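Local coordinates for protein hydrolase (PDB 1UFO) that is probably a hydrolase of the alpha/beta hydrolase fold, whose substrate and reaction are not established, at residues A[22-27]-A[233-238]; A[63-68]-A[89-94]. One frame throughout, in Å; residues are numbered along the deposited sequence.

Contact 1 of 2, residues A[22-27]-A[233-238]; sequences APKALL and HWLEAR
L235, near the C-terminal end of helix 221-236, turns its isobutyl tip against K24 and A25 at the entrance to strand 25-30. It is a compact example of the layering of the alpha/beta hydrolase fold, in which helices lie against a largely parallel sheet. CD2 does most of the touching. It settles alongside the lysine chain, 3.7 Å from K24 CE and about as near to CG and CD, while the same methyl stands 3.9 Å from A25 CB. CD1 is the more distant of the two leucine methyls, 4.1 Å from A25 CB and from K24 O. Because L235 carries CG anti to its backbone nitrogen (chi1 179°), the fork is thrown out from the helix toward the sheet, where F108 of the central strand 107-112 also touches it.

K24 crosses the leucine at a slant. Its CG lies between the backbone nitrogen and carbonyl carbon (chi1 65°), and from there the chain runs fully extended, laying three successive methylenes past one methyl before the ammonium emerges beyond the apolar patch. That charge is drawn to the helix: NZ forms a salt bridge with E232, one turn back from E236. E236 is reached indirectly through its OE2, while its OE1 pairs with R225 of the second subunit, so this polar edge of the contact lies close to that subunit. One water joins lysine to glutamate, accepting from K24 NZ at 2.7 Å and donating to E236 OE2 at 2.7 Å.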
loop_
_atom_site.group_PDB
_atom_site.type_symbol
_atom_site.label_atom_id
_atom_site.label_comp_id
_atom_site.label_asym_id
_atom_site.label_seq_id
_atom_site.Cartn_x
_atom_site.Cartn_y
_atom_site.Cartn_z
ATOM N N ALA A 22 -1.719 -3.989 26.272
ATOM C CA ALA A 22 -3.117 -3.739 25.923
ATOM C C ALA A 22 -3.395 -4.325 24.531
ATOM O O ALA A 22 -3.442 -3.580 23.554
ATOM C CB ALA A 22 -3.474 -2.236 25.894
ATOM N N PRO A 23 -3.595 -5.638 24.454
ATOM C CA PRO A 23 -3.870 -6.242 23.109
ATOM C C PRO A 23 -5.221 -5.949 22.554
ATOM O O PRO A 23 -6.254 -6.090 23.225
ATOM C CB PRO A 23 -3.708 -7.751 23.316
ATOM C CG PRO A 23 -2.957 -7.904 24.668
ATOM C CD PRO A 23 -3.437 -6.666 25.492
ATOM N N LYS A 24 -5.254 -5.492 21.307
ATOM C CA LYS A 24 -6.545 -5.184 20.667
ATOM C C LYS A 24 -6.859 -6.205 19.528
ATOM O O LYS A 24 -7.986 -6.258 19.078
ATOM C CB LYS A 24 -6.573 -3.759 20.061
ATOM C CG LYS A 24 -5.586 -3.558 18.909
ATOM C CD LYS A 24 -5.544 -2.105 18.441
ATOM C CE LYS A 24 -4.556 -1.939 17.236
ATOM N NZ LYS A 24 -4.650 -0.483 16.799
ATOM N N ALA A 25 -5.862 -6.976 19.133
ATOM C CA ALA A 25 -6.057 -7.992 18.051
ATOM C C ALA A 25 -4.943 -9.004 18.089
ATOM O O ALA A 25 -3.885 -8.751 18.710
ATOM C CB ALA A 25 -5.991 -7.276 16.667
ATOM N N LEU A 26 -5.118 -10.157 17.409
ATOM C CA LEU A 26 -4.045 -11.173 17.336
ATOM C C LEU A 26 -3.497 -11.161 15.919
ATOM O O LEU A 26 -4.251 -10.980 14.991
ATOM C CB LEU A 26 -4.656 -12.607 17.551
ATOM C CG LEU A 26 -5.124 -12.905 18.969
ATOM C CD1 LEU A 26 -6.258 -13.993 18.932
ATOM C CD2 LEU A 26 -3.874 -13.347 19.755
ATOM N N LEU A 27 -2.201 -11.386 15.775
ATOM C CA LEU A 27 -1.632 -11.566 14.427
ATOM C C LEU A 27 -0.804 -12.838 14.520
ATOM O O LEU A 27 0.200 -12.892 15.229
ATOM C CB LEU A 27 -0.728 -10.393 14.011
ATOM C CG LEU A 27 -0.080 -10.513 12.640
ATOM C CD1 LEU A 27 -1.194 -10.678 11.554
ATOM C CD2 LEU A 27 0.804 -9.348 12.306
ATOM N N HIS A 233 -7.008 -0.728 9.434
ATOM C CA HIS A 233 -8.227 -0.323 8.723
ATOM C C HIS A 233 -9.307 -1.407 8.886
ATOM O O HIS A 233 -10.460 -1.110 9.206
ATOM C CB HIS A 233 -7.886 -0.169 7.225
ATOM C CG HIS A 233 -9.084 0.207 6.418
ATOM N ND1 HIS A 233 -9.626 1.469 6.460
ATOM C CD2 HIS A 233 -9.909 -0.548 5.642
ATOM C CE1 HIS A 233 -10.749 1.469 5.755
ATOM N NE2 HIS A 233 -10.945 0.258 5.253
ATOM N N TRP A 234 -8.937 -2.681 8.678
ATOM C CA TRP A 234 -9.942 -3.736 8.764
ATOM C C TRP A 234 -10.352 -4.039 10.228
ATOM O O TRP A 234 -11.467 -4.431 10.460
ATOM C CB TRP A 234 -9.489 -5.028 8.021
ATOM C CG TRP A 234 -9.508 -4.756 6.538
ATOM C CD1 TRP A 234 -8.403 -4.604 5.651
ATOM C CD2 TRP A 234 -10.667 -4.443 5.774
ATOM N NE1 TRP A 234 -8.889 -4.189 4.446
ATOM C CE2 TRP A 234 -10.249 -4.088 4.471
ATOM C CE3 TRP A 234 -12.036 -4.428 6.068
ATOM C CZ2 TRP A 234 -11.172 -3.704 3.461
ATOM C CZ3 TRP A 234 -12.943 -4.077 5.083
ATOM C CH2 TRP A 234 -12.509 -3.714 3.790
ATOM N N LEU A 235 -9.452 -3.810 11.191
ATOM C CA LEU A 235 -9.822 -4.024 12.590
ATOM C C LEU A 235 -10.882 -2.995 13.028
ATOM O O LEU A 235 -11.772 -3.290 13.844
ATOM C CB LEU A 235 -8.593 -3.821 13.473
ATOM C CG LEU A 235 -8.751 -3.977 15.007
ATOM C CD1 LEU A 235 -9.302 -5.327 15.303
ATOM C CD2 LEU A 235 -7.368 -3.785 15.637
ATOM N N GLU A 236 -10.737 -1.776 12.538
ATOM C CA GLU A 236 -11.600 -0.685 12.927
ATOM C C GLU A 236 -12.880 -0.651 12.141
ATOM O O GLU A 236 -13.815 0.115 12.512
ATOM C CB GLU A 236 -10.821 0.605 12.771
ATOM C CG GLU A 236 -9.777 0.834 13.845
ATOM C CD GLU A 236 -8.780 1.948 13.534
ATOM O OE1 GLU A 236 -9.115 2.842 12.736
ATOM O OE2 GLU A 236 -7.682 1.908 14.069
ATOM N N ALA A 237 -12.967 -1.447 11.086
ATOM C CA ALA A 237 -14.144 -1.399 10.217
ATOM C C ALA A 237 -15.401 -1.886 10.887
ATOM O O ALA A 237 -15.382 -2.828 11.695
ATOM C CB ALA A 237 -13.898 -2.169 8.911
ATOM N N ARG A 238 -16.505 -1.213 10.560
ATOM C CA ARG A 238 -17.792 -1.535 11.157
ATOM C C ARG A 238 -18.875 -1.553 10.106
ATOM O O ARG A 238 -19.761 -2.412 10.249
ATOM C CB ARG A 238 -18.160 -0.532 12.252
ATOM C CG ARG A 238 -17.323 -0.684 13.517
ATOM C CD ARG A 238 -17.505 -2.088 14.116
ATOM N NE ARG A 238 -16.277 -2.641 14.676
ATOM C CZ ARG A 238 -15.612 -2.129 15.707
ATOM N NH1 ARG A 238 -16.051 -1.026 16.309
ATOM N NH2 ARG A 238 -14.514 -2.726 16.150
ATOM O OXT ARG A 238 -18.827 -0.718 9.176
HETATM O O HOH W 1 -7.138 0.052 15.886
#

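Contact 2 of 2, residues A[63-68]-A[89-94]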
loop_
_atom_site.group_PDB
_atom_site.type_symbol
_atom_site.label_atom_id
_atom_site.label_comp_id
_atom_site.label_asym_id
_atom_site.label_seq_id
_atom_site.Cartn_x
_atom_site.Cartn_y
_atom_site.Cartn_z
ATOM N N GLY A 63 13.757 -23.987 12.466
ATOM C CA GLY A 63 13.961 -23.413 13.771
ATOM C C GLY A 63 14.409 -24.429 14.814
ATOM O O GLY A 63 15.468 -25.119 14.667
ATOM N N GLU A 64 13.599 -24.568 15.841
ATOM C CA GLU A 64 13.930 -25.508 16.925
ATOM C C GLU A 64 13.511 -26.902 16.643
ATOM O O GLU A 64 13.882 -27.831 17.399
ATOM C CB GLU A 64 13.349 -25.063 18.273
ATOM C CG GLU A 64 13.855 -23.686 18.659
ATOM C CD GLU A 64 13.473 -23.211 20.066
ATOM O OE1 GLU A 64 12.447 -22.509 20.225
ATOM O OE2 GLU A 64 14.280 -23.534 21.015
ATOM N N ARG A 65 12.797 -27.124 15.542
ATOM C CA ARG A 65 12.303 -28.467 15.207
ATOM C C ARG A 65 13.312 -29.327 14.477
ATOM O O ARG A 65 14.190 -28.818 13.881
ATOM C CB ARG A 65 11.019 -28.297 14.367
ATOM C CG ARG A 65 9.979 -27.532 15.165
ATOM C CD ARG A 65 8.667 -27.287 14.410
ATOM N NE ARG A 65 7.961 -28.545 14.110
ATOM C CZ ARG A 65 6.721 -28.574 13.609
ATOM N NH1 ARG A 65 6.087 -27.428 13.349
ATOM N NH2 ARG A 65 6.081 -29.714 13.374
ATOM N N GLU A 66 13.179 -30.666 14.514
ATOM C CA GLU A 66 14.185 -31.492 13.858
ATOM C C GLU A 66 14.246 -31.252 12.374
ATOM O O GLU A 66 13.221 -31.360 11.734
ATOM C CB GLU A 66 13.948 -32.984 14.119
ATOM C CG GLU A 66 15.312 -33.753 14.306
ATOM C CD GLU A 66 16.012 -33.427 15.698
ATOM O OE1 GLU A 66 17.097 -34.002 16.026
ATOM O OE2 GLU A 66 15.467 -32.581 16.473
ATOM N N GLY A 67 15.432 -30.933 11.859
ATOM C CA GLY A 67 15.629 -30.656 10.426
ATOM C C GLY A 67 16.670 -31.557 9.771
ATOM O O GLY A 67 16.828 -32.674 10.185
ATOM N N PRO A 68 17.431 -31.096 8.773
ATOM C CA PRO A 68 17.397 -29.760 8.203
ATOM C C PRO A 68 16.161 -29.566 7.352
ATOM O O PRO A 68 15.343 -30.488 7.149
ATOM C CB PRO A 68 18.692 -29.721 7.377
ATOM C CG PRO A 68 18.770 -31.066 6.852
ATOM C CD PRO A 68 18.347 -31.968 8.006
ATOM N N LYS A 89 0.366 -25.456 7.459
ATOM C CA LYS A 89 -1.017 -25.055 7.352
ATOM C C LYS A 89 -1.876 -25.697 8.429
ATOM O O LYS A 89 -2.664 -25.013 9.098
ATOM C CB LYS A 89 -1.579 -25.493 5.957
ATOM C CG LYS A 89 -3.066 -25.186 5.793
ATOM C CD LYS A 89 -3.784 -26.172 4.866
ATOM C CE LYS A 89 -3.835 -27.527 5.525
ATOM N NZ LYS A 89 -4.736 -28.453 4.786
ATOM N N GLU A 90 -1.759 -27.024 8.576
ATOM C CA GLU A 90 -2.664 -27.728 9.510
ATOM C C GLU A 90 -2.398 -27.259 10.929
ATOM O O GLU A 90 -3.351 -27.088 11.700
ATOM C CB GLU A 90 -2.464 -29.231 9.316
ATOM C CG GLU A 90 -3.354 -30.119 10.113
ATOM C CD GLU A 90 -2.851 -30.254 11.563
ATOM O OE1 GLU A 90 -3.731 -30.555 12.382
ATOM O OE2 GLU A 90 -1.637 -30.121 11.864
ATOM N N GLU A 91 -1.132 -27.052 11.253
ATOM C CA GLU A 91 -0.741 -26.577 12.611
ATOM C C GLU A 91 -1.241 -25.153 12.826
ATOM O O GLU A 91 -1.752 -24.798 13.894
ATOM C CB GLU A 91 0.793 -26.578 12.783
ATOM C CG GLU A 91 1.312 -28.028 12.837
ATOM C CD GLU A 91 2.765 -28.150 12.582
ATOM O OE1 GLU A 91 3.406 -27.155 12.200
ATOM O OE2 GLU A 91 3.278 -29.292 12.776
ATOM N N ALA A 92 -1.069 -24.299 11.801
ATOM C CA ALA A 92 -1.454 -22.916 11.964
ATOM C C ALA A 92 -2.932 -22.772 12.211
ATOM O O ALA A 92 -3.357 -21.922 12.981
ATOM C CB ALA A 92 -1.066 -22.131 10.661
ATOM N N ARG A 93 -3.756 -23.594 11.546
ATOM C CA ARG A 93 -5.180 -23.439 11.760
ATOM C C ARG A 93 -5.508 -23.797 13.229
ATOM O O ARG A 93 -6.316 -23.084 13.876
ATOM C CB ARG A 93 -5.977 -24.322 10.814
ATOM C CG ARG A 93 -7.412 -23.945 10.880
ATOM C CD ARG A 93 -8.231 -24.577 9.798
ATOM N NE ARG A 93 -9.622 -24.092 9.931
ATOM C CZ ARG A 93 -10.505 -24.136 8.949
ATOM N NH1 ARG A 93 -11.752 -23.711 9.156
ATOM N NH2 ARG A 93 -10.126 -24.583 7.747
ATOM N N ARG A 94 -4.874 -24.850 13.744
ATOM C CA ARG A 94 -5.145 -25.233 15.160
ATOM C C ARG A 94 -4.641 -24.158 16.124
ATOM O O ARG A 94 -5.369 -23.790 17.097
ATOM C CB ARG A 94 -4.548 -26.607 15.493
ATOM C CG ARG A 94 -5.385 -27.741 14.848
ATOM C CD ARG A 94 -4.914 -29.096 15.314
ATOM N NE ARG A 94 -3.583 -29.399 14.788
ATOM C CZ ARG A 94 -2.431 -29.423 15.457
ATOM N NH1 ARG A 94 -1.287 -29.705 14.808
ATOM N NH2 ARG A 94 -2.394 -29.173 16.762
#
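R65 and E91 meet end-on, their side chains arriving from opposite directions, and the case illustrates how one ion pair can span a wide gap between backbones: the CA atoms of R65 and E91 are 13.4 Å apart. The arginine grips with two nitrogens, one for each carboxylate oxygen. R65 NH1 donates to E91 OE1 at 2.9 Å, nearly straight at 170°, and R65 NH2 donates to E91 OE2, also at 2.9 Å. Both oxygens are met on their syn sides, at the edge of the guanidinium, but the two flat groups are twisted by 35° rather than coplanar. The arginine chain bends at chi3 (65°), which helps turn that edge to E91.

The helix side is the close-packed one. E91 is buried, extended beyond CG, and touched by F57 and P60, so its charge is probably balanced chiefly by the arginine. P60 also packs on R65, and the carbonyl of D58 takes a further bond from NH1, which helps fix the rotation of the guanidinium. With an alanine at R65, the buried carboxylate of E91 would probably be left without its charged mate and the carbonyl of D58 without this donor.

Toward solvent the contact is looser. R65 is itself partly exposed, and on the helix the exposed E90 instead binds R94 one turn on in a side-on pair: R94 NE to E90 OE1 is 2.7 Å, and R94 NH1 to E90 OE2 is 3.0 Å. That i to i+4 bridge runs along the helix surface, whereas R65–E91 ties the helix to a different part of the chain. Such a bidentate arginine–carboxylate salt bridge here pins the excursion after strand 52-56 to helix 77-103 of the alpha/beta hydrolase fold.

In the fold
Contact 1 and contact 2 are separate features of one fold, their centres 26 Å apart and their nearest atoms about 10 Å apart. Along the chain, contact 2 is nested within the span closed by contact 1, which brings the C-terminal helix 221-236 back to an early strand. The two are related through the sheet: strand 25-30 begins in contact 1, and farther along L28 and L30 pack on A92 of helix 77-103, the helix that contact 2 joins to its preceding loop. Neither contact includes a member of the putative triad S113, D183 and H217, whose serine sits at a probable nucleophile elbow following strand 107-112, beside strand 25-30.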